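Local structure of alternansucrase (Leuconostoc mesenteroides, 6HVG) at residues S549-K554 / D583-P587; K554-Q558 / G571-F576; R557-I562 / V623-D629; I618-D624 / S656-N662. The protein belongs to glycoside hydrolase family 70, combining a TIM-barrel-type core and a bound calcium ion with repeats of the choline-binding and cell-wall-binding kind. One frame throughout, in Å; residues are numbered along the deposited sequence.

Contact 1 of 4, residues S549-K554 / D583-P587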
# COMPACT_ATOMS: atom_id res chain seq x y z
N SER A 549 -19.35 -13.97 -15.73
CA SER A 549 -20.18 -13.62 -14.56
C SER A 549 -21.65 -13.33 -14.86
O SER A 549 -22.40 -12.98 -13.97
CB SER A 549 -19.57 -12.41 -13.88
OG SER A 549 -19.99 -11.20 -14.49
N GLY A 550 -22.06 -13.44 -16.11
CA GLY A 550 -23.44 -13.17 -16.49
C GLY A 550 -23.80 -11.71 -16.39
O GLY A 550 -24.89 -11.38 -15.92
N ASN A 551 -22.89 -10.85 -16.85
CA ASN A 551 -23.03 -9.39 -16.84
C ASN A 551 -23.22 -8.79 -15.45
O ASN A 551 -24.06 -7.92 -15.22
CB ASN A 551 -24.12 -8.92 -17.81
CG ASN A 551 -23.94 -7.45 -18.21
OD1 ASN A 551 -22.81 -6.93 -18.25
ND2 ASN A 551 -25.05 -6.76 -18.48
N ASN A 552 -22.39 -9.25 -14.52
CA ASN A 552 -22.34 -8.71 -13.18
C ASN A 552 -21.02 -7.95 -13.11
O ASN A 552 -20.70 -7.19 -14.02
CB ASN A 552 -22.45 -9.83 -12.16
CG ASN A 552 -23.85 -10.41 -12.11
OD1 ASN A 552 -24.79 -9.72 -11.73
ND2 ASN A 552 -23.99 -11.66 -12.48
N ARG A 553 -20.26 -8.13 -12.04
CA ARG A 553 -19.00 -7.41 -11.84
C ARG A 553 -19.09 -5.89 -12.01
O ARG A 553 -18.28 -5.30 -12.72
CB ARG A 553 -17.92 -7.96 -12.77
CG ARG A 553 -17.60 -9.44 -12.55
CD ARG A 553 -16.62 -9.90 -13.58
NE ARG A 553 -16.11 -11.24 -13.28
CZ ARG A 553 -15.96 -12.21 -14.17
NH1 ARG A 553 -16.27 -12.01 -15.45
NH2 ARG A 553 -15.48 -13.39 -13.78
N LYS A 554 -20.05 -5.25 -11.35
CA LYS A 554 -20.07 -3.79 -11.21
C LYS A 554 -19.07 -3.39 -10.15
O LYS A 554 -19.20 -3.77 -8.99
CB LYS A 554 -21.44 -3.27 -10.80
CG LYS A 554 -22.54 -3.62 -11.79
CD LYS A 554 -23.88 -3.69 -11.12
CE LYS A 554 -24.96 -4.28 -12.02
NZ LYS A 554 -25.62 -3.19 -12.77
N ASP A 583 -17.15 -10.70 -6.03
CA ASP A 583 -18.13 -9.90 -6.76
C ASP A 583 -19.43 -9.79 -5.96
O ASP A 583 -20.39 -10.54 -6.20
CB ASP A 583 -18.38 -10.51 -8.13
CG ASP A 583 -19.40 -9.75 -8.95
OD1 ASP A 583 -19.71 -8.57 -8.62
OD2 ASP A 583 -19.90 -10.35 -9.94
N ASN A 584 -19.45 -8.84 -5.03
CA ASN A 584 -20.65 -8.55 -4.24
C ASN A 584 -21.77 -7.79 -5.00
O ASN A 584 -22.81 -7.52 -4.43
CB ASN A 584 -20.28 -7.81 -2.96
CG ASN A 584 -19.35 -8.62 -2.06
OD1 ASN A 584 -19.60 -9.78 -1.76
ND2 ASN A 584 -18.25 -8.01 -1.64
N SER A 585 -21.56 -7.48 -6.28
CA SER A 585 -22.64 -6.91 -7.13
C SER A 585 -23.54 -7.97 -7.75
O SER A 585 -24.57 -7.63 -8.35
CB SER A 585 -22.06 -6.07 -8.27
OG SER A 585 -21.63 -6.89 -9.35
N ASN A 586 -23.14 -9.25 -7.65
CA ASN A 586 -23.92 -10.37 -8.17
C ASN A 586 -24.98 -10.84 -7.18
O ASN A 586 -24.64 -11.31 -6.10
CB ASN A 586 -22.96 -11.52 -8.48
CG ASN A 586 -23.64 -12.74 -9.08
OD1 ASN A 586 -24.82 -13.01 -8.85
ND2 ASN A 586 -22.88 -13.49 -9.86
N PRO A 587 -26.26 -10.77 -7.56
CA PRO A 587 -27.34 -11.22 -6.67
C PRO A 587 -27.12 -12.58 -6.00
O PRO A 587 -27.46 -12.74 -4.83
CB PRO A 587 -28.55 -11.27 -7.61
CG PRO A 587 -28.29 -10.22 -8.63
CD PRO A 587 -26.80 -10.21 -8.82
O HOH W 1 -18.56 -6.22 -7.60
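Irregular loops can be joined through turn motifs, and here a type I beta turn from Asp583 to Asn586 meets the 549-554 loop within the glycoside hydrolase family 70 region. Asp583 opens the turn. Its OD1 accepts from Ser585 N at 3.2 Å, an Asx turn, while its OD2 accepts from Arg553 N at 3.1 Å across the contact and lies 3.4 Å from Asn552 CB. The CA-to-CB bond of Arg553 points away, and its guanidinium forms a salt bridge with Asp539. After Asn584, which faces away, Ser585 buries more area than any other residue of either segment. Its chi1 near 81° places OG between the two loops, where it donates to Asp583 OD1 (2.7 Å) and accepts from Lys554 N (3.0 Å), so one hydroxyl relays the turn to the opposing backbone. Asn586 follows as the N-cap of helix 587-601, its OD1 taken by Ile588 N, so the contact lies right at the start of that helix. Pro587, in the first turn, sets CD 3.6 Å from Asn552 OD1. Within 549-554, Ser549 OG accepts from Asn552 N at 3.1 Å, an ST motif, and also bonds to Asp539, while Asn552 ND2 donates to Ser549 O at 2.5 Å. A water completes the junction, donating to Lys554 O at 2.9 Å and to Asp583 OD1 at 2.8 Å.

Contact 2 of 4, residues K554-Q558 / G571-F576. With CA (calcium ion), chain C.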
# COMPACT_ATOMS: atom_id res chain seq x y z
N LYS A 554 -20.05 -5.25 -11.35
CA LYS A 554 -20.07 -3.79 -11.21
C LYS A 554 -19.07 -3.39 -10.15
O LYS A 554 -19.20 -3.77 -8.99
CB LYS A 554 -21.44 -3.27 -10.80
CG LYS A 554 -22.54 -3.62 -11.79
CD LYS A 554 -23.88 -3.69 -11.12
CE LYS A 554 -24.96 -4.28 -12.02
NZ LYS A 554 -25.62 -3.19 -12.77
N LEU A 555 -18.06 -2.64 -10.57
CA LEU A 555 -16.97 -2.29 -9.70
C LEU A 555 -17.16 -0.93 -9.07
O LEU A 555 -17.71 -0.02 -9.69
CB LEU A 555 -15.70 -2.28 -10.52
CG LEU A 555 -15.36 -3.59 -11.26
CD1 LEU A 555 -14.01 -3.49 -11.97
CD2 LEU A 555 -15.36 -4.80 -10.35
N GLY A 556 -16.76 -0.80 -7.81
CA GLY A 556 -16.70 0.50 -7.14
C GLY A 556 -18.05 1.04 -6.73
O GLY A 556 -18.23 2.25 -6.69
N ARG A 557 -18.99 0.16 -6.42
CA ARG A 557 -20.29 0.61 -5.98
C ARG A 557 -20.28 0.88 -4.48
O ARG A 557 -21.10 0.35 -3.74
CB ARG A 557 -21.38 -0.40 -6.36
CG ARG A 557 -21.53 -0.57 -7.86
CD ARG A 557 -21.85 0.76 -8.54
NE ARG A 557 -22.12 0.57 -9.97
CZ ARG A 557 -23.30 0.28 -10.51
NH1 ARG A 557 -24.38 0.12 -9.77
NH2 ARG A 557 -23.40 0.13 -11.81
N GLN A 558 -19.39 1.76 -4.06
CA GLN A 558 -19.31 2.16 -2.65
C GLN A 558 -20.52 3.02 -2.35
O GLN A 558 -21.29 3.33 -3.27
CB GLN A 558 -18.01 2.90 -2.33
CG GLN A 558 -17.83 4.18 -3.11
CD GLN A 558 -16.62 4.98 -2.67
OE1 GLN A 558 -16.10 4.79 -1.57
NE2 GLN A 558 -16.21 5.92 -3.51
N GLY A 571 -14.53 9.36 -7.25
CA GLY A 571 -15.62 8.87 -6.43
C GLY A 571 -16.06 7.45 -6.73
O GLY A 571 -16.91 6.90 -6.05
N LYS A 572 -15.52 6.85 -7.77
CA LYS A 572 -15.71 5.43 -7.98
C LYS A 572 -14.92 4.72 -6.90
O LYS A 572 -13.78 5.09 -6.62
CB LYS A 572 -15.20 4.98 -9.35
CG LYS A 572 -15.56 3.54 -9.68
CD LYS A 572 -14.80 3.04 -10.92
CE LYS A 572 -15.36 1.72 -11.40
NZ LYS A 572 -14.56 1.23 -12.52
N GLY A 573 -15.53 3.70 -6.33
CA GLY A 573 -14.92 2.98 -5.23
C GLY A 573 -13.71 2.18 -5.63
O GLY A 573 -13.64 1.67 -6.75
N SER A 574 -12.76 2.05 -4.71
CA SER A 574 -11.61 1.19 -4.89
C SER A 574 -12.06 -0.22 -4.56
O SER A 574 -11.96 -0.63 -3.42
CB SER A 574 -10.49 1.64 -3.95
OG SER A 574 -10.30 3.05 -4.04
N GLU A 575 -12.56 -0.93 -5.56
CA GLU A 575 -13.13 -2.25 -5.40
C GLU A 575 -12.08 -3.27 -5.03
O GLU A 575 -12.36 -4.24 -4.32
CB GLU A 575 -13.81 -2.68 -6.70
CG GLU A 575 -14.58 -4.01 -6.65
CD GLU A 575 -15.72 -4.05 -5.65
OE1 GLU A 575 -16.77 -3.40 -5.90
OE2 GLU A 575 -15.54 -4.76 -4.62
N PHE A 576 -10.86 -3.04 -5.49
CA PHE A 576 -9.79 -4.01 -5.27
C PHE A 576 -8.94 -3.60 -4.11
O PHE A 576 -8.48 -2.47 -4.06
CB PHE A 576 -8.94 -4.14 -6.52
CG PHE A 576 -9.69 -4.67 -7.69
CD1 PHE A 576 -9.82 -6.02 -7.88
CD2 PHE A 576 -10.32 -3.82 -8.54
CE1 PHE A 576 -10.56 -6.52 -8.95
CE2 PHE A 576 -11.04 -4.29 -9.61
CZ PHE A 576 -11.17 -5.65 -9.81
CA CA C . -13.95 -5.51 -3.53
O HOH W 2 -15.41 -7.27 -2.90
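A carboxylate has two oxygens and can bind a metal with one while accepting a hydrogen bond with the other; Glu575, in the calcium-binding 571-576 loop of this family 70 protein, is an example, packed against residues 554-558. Leu555, Gly556 and Glu575 have the largest areas buried and account for about half of the interface. Leu555 lays its CD2 against Glu575 CG at 3.9 Å and its CD1 against the edge of the Phe576 ring, 3.9 Å from CE2, giving the polar site an apolar flank. Gly556 sits where the backbones come closest, its CA 3.6 Å from that of Gly573. A beta carbon here would run into Lys572 CG and Gly573 O, and its positive phi likewise suits glycine. Both backbone polar atoms of Gly556 are used: Gly556 O accepts from Gly573 N at 3.1 Å, and Gly556 N donates to Glu575 OE1 at 3.2 Å. Glu575 thereby divides its carboxylate, because OE2 binds the calcium at 2.1 Å and its own backbone O adds a second ligand at 2.2 Å. Asp581, Asn625 and Asp1159, together with a water, complete the metal site. Inverse gamma turns centred on Arg557 and Ser574 bend the two segments. Beyond the glycine pair, the Gln558 side chain secures the start of the 571-576 loop, NE2 donating to Gly571 O at 2.8 Å.

Contact 3 of 4, residues R557-I562 / V623-D629. With CA (calcium ion), chain C.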
# COMPACT_ATOMS: atom_id res chain seq x y z
N ARG A 557 -18.99 0.16 -6.42
CA ARG A 557 -20.29 0.61 -5.98
C ARG A 557 -20.28 0.88 -4.48
O ARG A 557 -21.10 0.35 -3.74
CB ARG A 557 -21.38 -0.40 -6.36
CG ARG A 557 -21.53 -0.57 -7.86
CD ARG A 557 -21.85 0.76 -8.54
NE ARG A 557 -22.12 0.57 -9.97
CZ ARG A 557 -23.30 0.28 -10.51
NH1 ARG A 557 -24.38 0.12 -9.77
NH2 ARG A 557 -23.40 0.13 -11.81
N GLN A 558 -19.39 1.76 -4.06
CA GLN A 558 -19.31 2.16 -2.65
C GLN A 558 -20.52 3.02 -2.35
O GLN A 558 -21.29 3.33 -3.27
CB GLN A 558 -18.01 2.90 -2.33
CG GLN A 558 -17.83 4.18 -3.11
CD GLN A 558 -16.62 4.98 -2.67
OE1 GLN A 558 -16.10 4.79 -1.57
NE2 GLN A 558 -16.21 5.92 -3.51
N PRO A 559 -20.75 3.38 -1.06
CA PRO A 559 -21.96 4.15 -0.73
C PRO A 559 -22.19 5.36 -1.65
O PRO A 559 -23.27 5.48 -2.24
CB PRO A 559 -21.74 4.54 0.72
CG PRO A 559 -20.92 3.40 1.26
CD PRO A 559 -20.04 2.95 0.16
N ILE A 560 -21.18 6.20 -1.81
CA ILE A 560 -21.34 7.41 -2.61
C ILE A 560 -21.44 7.10 -4.11
O ILE A 560 -21.76 7.98 -4.88
CB ILE A 560 -20.23 8.46 -2.36
CG1 ILE A 560 -18.84 7.96 -2.82
CG2 ILE A 560 -20.18 8.86 -0.89
CD1 ILE A 560 -17.77 9.03 -2.82
N ASN A 561 -21.17 5.87 -4.52
CA ASN A 561 -21.29 5.49 -5.93
C ASN A 561 -22.11 4.26 -6.11
O ASN A 561 -21.85 3.47 -7.02
CB ASN A 561 -19.90 5.25 -6.55
CG ASN A 561 -19.97 5.06 -8.05
OD1 ASN A 561 -20.70 5.76 -8.73
ND2 ASN A 561 -19.22 4.10 -8.57
N ILE A 562 -23.10 4.08 -5.25
CA ILE A 562 -23.87 2.83 -5.26
C ILE A 562 -24.56 2.63 -6.61
O ILE A 562 -24.73 1.49 -7.05
CB ILE A 562 -24.87 2.78 -4.09
CG1 ILE A 562 -25.48 1.38 -3.98
CG2 ILE A 562 -25.94 3.84 -4.26
CD1 ILE A 562 -26.27 1.15 -2.71
N VAL A 623 -15.97 -1.37 4.00
CA VAL A 623 -17.22 -0.90 3.41
C VAL A 623 -17.03 -0.26 2.04
O VAL A 623 -17.80 -0.50 1.11
CB VAL A 623 -17.91 0.10 4.37
CG1 VAL A 623 -19.08 0.82 3.71
CG2 VAL A 623 -18.38 -0.62 5.62
N ASP A 624 -16.00 0.58 1.91
CA ASP A 624 -15.77 1.32 0.69
C ASP A 624 -15.16 0.47 -0.44
O ASP A 624 -15.06 0.93 -1.57
CB ASP A 624 -14.90 2.52 1.00
CG ASP A 624 -15.63 3.56 1.89
OD1 ASP A 624 -16.88 3.54 1.94
OD2 ASP A 624 -14.94 4.41 2.51
N ASN A 625 -14.78 -0.77 -0.13
CA ASN A 625 -14.16 -1.66 -1.11
C ASN A 625 -15.10 -2.77 -1.64
O ASN A 625 -14.62 -3.71 -2.28
CB ASN A 625 -12.95 -2.32 -0.47
CG ASN A 625 -12.15 -1.35 0.32
OD1 ASN A 625 -12.40 -1.15 1.50
ND2 ASN A 625 -11.12 -0.79 -0.30
N VAL A 626 -16.40 -2.64 -1.36
CA VAL A 626 -17.42 -3.60 -1.76
C VAL A 626 -18.69 -2.90 -2.24
O VAL A 626 -18.79 -1.67 -2.20
CB VAL A 626 -17.79 -4.55 -0.60
CG1 VAL A 626 -16.55 -5.28 -0.08
CG2 VAL A 626 -18.52 -3.82 0.52
N ASP A 627 -19.65 -3.68 -2.73
CA ASP A 627 -20.94 -3.15 -3.20
C ASP A 627 -21.82 -2.78 -2.01
O ASP A 627 -22.13 -3.61 -1.15
CB ASP A 627 -21.66 -4.18 -4.10
CG ASP A 627 -22.84 -3.59 -4.87
OD1 ASP A 627 -23.69 -2.90 -4.28
OD2 ASP A 627 -22.93 -3.85 -6.07
N ALA A 628 -22.22 -1.52 -1.97
CA ALA A 628 -22.92 -0.98 -0.80
C ALA A 628 -24.31 -1.61 -0.54
O ALA A 628 -24.90 -1.38 0.51
CB ALA A 628 -23.03 0.52 -0.94
N ASP A 629 -24.82 -2.39 -1.48
CA ASP A 629 -26.02 -3.19 -1.24
C ASP A 629 -25.92 -4.05 0.00
O ASP A 629 -26.92 -4.32 0.66
CB ASP A 629 -26.30 -4.12 -2.42
CG ASP A 629 -26.86 -3.40 -3.64
OD1 ASP A 629 -27.41 -2.27 -3.51
OD2 ASP A 629 -26.78 -4.01 -4.74
CA CA C . -13.95 -5.51 -3.53
O HOH W 2 -15.41 -7.27 -2.90
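In a TIM barrel, beta-alpha loops join each strand to the next helix, and residues 623-629 lie in such a loop, in the connection from strand 617-620 to helix 629-642, where they receive the 557-562 loop. One backbone hydrogen bond joins them, from Ala628 N to Arg557 O at 2.8 Å; the remaining contacts are mostly packing, shaped by the side-chain conformations. Arg557, with chi1 and chi2 both m, folds back over its own loop, so that NH1 reaches Ile562 O at 3.1 Å as well as Ser1229 O. Gln558 adopts p then t, bringing OE1 within 3.6 Å of Asp624 CB while NE2 is taken by Gly571 O. Pro559, its ring C-gamma exo, places CG 4.0 Å from Val623 CG1 and CD 4.0 Å from Ala628 CB. The extended t,t chain of Ile562 carries CD1 to 3.7 Å from Ala628 CB, making this small methyl a shared apolar surface for proline and isoleucine. Asp627, in the t rotamer, gives a capping bond in which OD1 accepts from Asp629 N at 3.1 Å, while its OD2 and the OD2 of Asp629 are both hydrogen-bonded to Ser1229 OG. Asp624, in the m rotamer, directs OD2 to Asn662 N. The CA-to-CB bond of Asn625 points away from 557-562, and its backbone O binds the calcium at 2.3 Å.

Contact 4 of 4, residues I618-D624 / S656-N662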
# COMPACT_ATOMS: atom_id res chain seq x y z
N ILE A 618 -22.67 -7.02 14.27
CA ILE A 618 -21.57 -7.18 13.32
C ILE A 618 -20.75 -5.92 13.14
O ILE A 618 -21.22 -4.83 13.38
CB ILE A 618 -22.08 -7.61 11.93
CG1 ILE A 618 -23.06 -6.56 11.40
CG2 ILE A 618 -22.76 -8.98 12.00
CD1 ILE A 618 -23.44 -6.75 9.95
N ARG A 619 -19.52 -6.11 12.69
CA ARG A 619 -18.71 -5.06 12.10
C ARG A 619 -18.60 -5.38 10.62
O ARG A 619 -18.30 -6.51 10.25
CB ARG A 619 -17.34 -5.07 12.73
CG ARG A 619 -16.31 -4.18 12.04
CD ARG A 619 -14.92 -4.43 12.63
NE ARG A 619 -13.85 -3.65 11.98
CZ ARG A 619 -13.26 -3.96 10.82
NH1 ARG A 619 -13.61 -5.05 10.16
NH2 ARG A 619 -12.32 -3.16 10.33
N VAL A 620 -18.86 -4.39 9.77
CA VAL A 620 -18.74 -4.57 8.33
C VAL A 620 -17.36 -4.11 7.92
O VAL A 620 -17.07 -2.90 7.94
CB VAL A 620 -19.84 -3.79 7.57
CG1 VAL A 620 -19.81 -4.11 6.08
CG2 VAL A 620 -21.22 -4.11 8.13
N ASP A 621 -16.51 -5.07 7.57
CA ASP A 621 -15.13 -4.80 7.14
C ASP A 621 -15.13 -4.22 5.72
O ASP A 621 -15.85 -4.69 4.86
CB ASP A 621 -14.33 -6.11 7.17
CG ASP A 621 -12.89 -5.96 6.67
OD1 ASP A 621 -12.04 -5.36 7.39
OD2 ASP A 621 -12.61 -6.48 5.55
N ALA A 622 -14.33 -3.18 5.50
CA ALA A 622 -13.97 -2.70 4.17
C ALA A 622 -15.17 -2.22 3.38
O ALA A 622 -15.37 -2.63 2.23
CB ALA A 622 -13.24 -3.81 3.40
N VAL A 623 -15.97 -1.37 4.00
CA VAL A 623 -17.22 -0.90 3.41
C VAL A 623 -17.03 -0.26 2.04
O VAL A 623 -17.80 -0.50 1.11
CB VAL A 623 -17.91 0.10 4.37
CG1 VAL A 623 -19.08 0.82 3.71
CG2 VAL A 623 -18.38 -0.62 5.62
N ASP A 624 -16.00 0.58 1.91
CA ASP A 624 -15.77 1.32 0.69
C ASP A 624 -15.16 0.47 -0.44
O ASP A 624 -15.06 0.93 -1.57
CB ASP A 624 -14.90 2.52 1.00
CG ASP A 624 -15.63 3.56 1.89
OD1 ASP A 624 -16.88 3.54 1.94
OD2 ASP A 624 -14.94 4.41 2.51
N SER A 656 -24.09 -2.71 16.10
CA SER A 656 -23.38 -3.01 14.84
C SER A 656 -22.64 -1.79 14.30
O SER A 656 -23.19 -0.67 14.28
CB SER A 656 -24.38 -3.46 13.76
OG SER A 656 -24.89 -4.74 14.07
N ILE A 657 -21.40 -1.99 13.85
CA ILE A 657 -20.55 -0.89 13.41
C ILE A 657 -20.07 -1.10 11.98
O ILE A 657 -20.06 -2.23 11.47
CB ILE A 657 -19.34 -0.68 14.35
CG1 ILE A 657 -18.39 -1.88 14.32
CG2 ILE A 657 -19.84 -0.40 15.76
CD1 ILE A 657 -17.18 -1.76 15.25
N LEU A 658 -19.70 -0.01 11.33
CA LEU A 658 -19.16 -0.01 9.97
C LEU A 658 -17.72 0.49 10.00
O LEU A 658 -17.42 1.48 10.66
CB LEU A 658 -19.93 0.97 9.09
CG LEU A 658 -21.40 0.70 8.82
CD1 LEU A 658 -22.03 1.92 8.18
CD2 LEU A 658 -21.56 -0.55 7.97
N GLU A 659 -16.84 -0.17 9.24
CA GLU A 659 -15.54 0.39 8.86
C GLU A 659 -15.77 1.17 7.57
O GLU A 659 -15.67 0.61 6.48
CB GLU A 659 -14.52 -0.71 8.62
CG GLU A 659 -13.07 -0.24 8.53
CD GLU A 659 -12.16 -1.10 7.63
OE1 GLU A 659 -12.54 -2.20 7.19
OE2 GLU A 659 -11.02 -0.67 7.33
N ASP A 660 -16.12 2.47 7.71
CA ASP A 660 -16.50 3.32 6.59
C ASP A 660 -15.66 4.60 6.55
O ASP A 660 -16.03 5.60 7.12
CB ASP A 660 -17.99 3.64 6.66
CG ASP A 660 -18.36 4.49 7.89
OD1 ASP A 660 -17.71 4.34 8.96
OD2 ASP A 660 -19.33 5.29 7.77
N TRP A 661 -14.53 4.54 5.84
CA TRP A 661 -13.52 5.58 5.94
C TRP A 661 -13.85 6.87 5.17
O TRP A 661 -13.39 7.93 5.57
CB TRP A 661 -12.16 5.06 5.48
CG TRP A 661 -11.55 4.04 6.34
CD1 TRP A 661 -11.46 2.71 6.09
CD2 TRP A 661 -10.92 4.26 7.61
NE1 TRP A 661 -10.80 2.07 7.13
CE2 TRP A 661 -10.45 3.00 8.07
CE3 TRP A 661 -10.69 5.38 8.40
CZ2 TRP A 661 -9.79 2.85 9.28
CZ3 TRP A 661 -10.02 5.22 9.59
CH2 TRP A 661 -9.58 3.97 10.02
N ASN A 662 -14.64 6.79 4.10
CA ASN A 662 -14.90 7.98 3.29
C ASN A 662 -15.60 9.06 4.10
O ASN A 662 -16.52 8.78 4.84
CB ASN A 662 -15.75 7.67 2.06
CG ASN A 662 -15.78 8.82 1.06
OD1 ASN A 662 -16.44 9.84 1.27
ND2 ASN A 662 -15.08 8.67 -0.04
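Parallel strands satisfy their peptides in a staggered pattern, and Ile618 O accepting from Ile657 N (2.9 Å), Val620 N donating to Ile657 O (3.0 Å) and Val620 O accepting from Glu659 N (3.0 Å) illustrate it. Beyond the strands, Glu659 O takes Val623 N at 3.2 Å. Side chains extend the pairing at both ends: Ser656 OG accepts from Ile618 N (3.2 Å) and bonds to His654 O, while Asp624 OD2 receives Asn662 N (2.9 Å). Both carboxylate oxygens of Glu659 have a donor, Ala622 N for OE1 (2.6 Å) and Trp661 NE1 for OE2 (2.8 Å). Its OE1 lies 3.2 Å from Asp621 OD1, a like-charge approach balanced by Arg619, whose NH2 is 3.3 Å from Glu659 OE1 and NH1 3.2 Å from Asp621 OD1; Asp1155 is a further salt-bridge partner of that arginine. The pair forms a beta-alpha-beta unit of the barrel: strand 1151-1156 flanks strand 617-620, and helix 629-642, in the connection between the two strands, packs Leu631 against Val620 and Leu658.

From the N terminus, the chain first enters contact 1, which closes the loop from 549-554 to the turn before helix 587-601. Nested inside it, contact 2 begins at the shared Lys554 and closes a shorter loop onto 571-576. Contact 3 starts from the same stretch, sharing Arg557 and Gln558 with contact 2, but reaches past contact 1 to 623-629 and so crosses it. Contact 4 crosses contact 3 in turn, sharing Val623 and Asp624, and follows contacts 1 and 2 in series. Contacts 2 and 3 meet at one calcium ion, their centres about 6 Å apart. Thus irregular loops, a metal site and two parallel barrel strands are tied in succession.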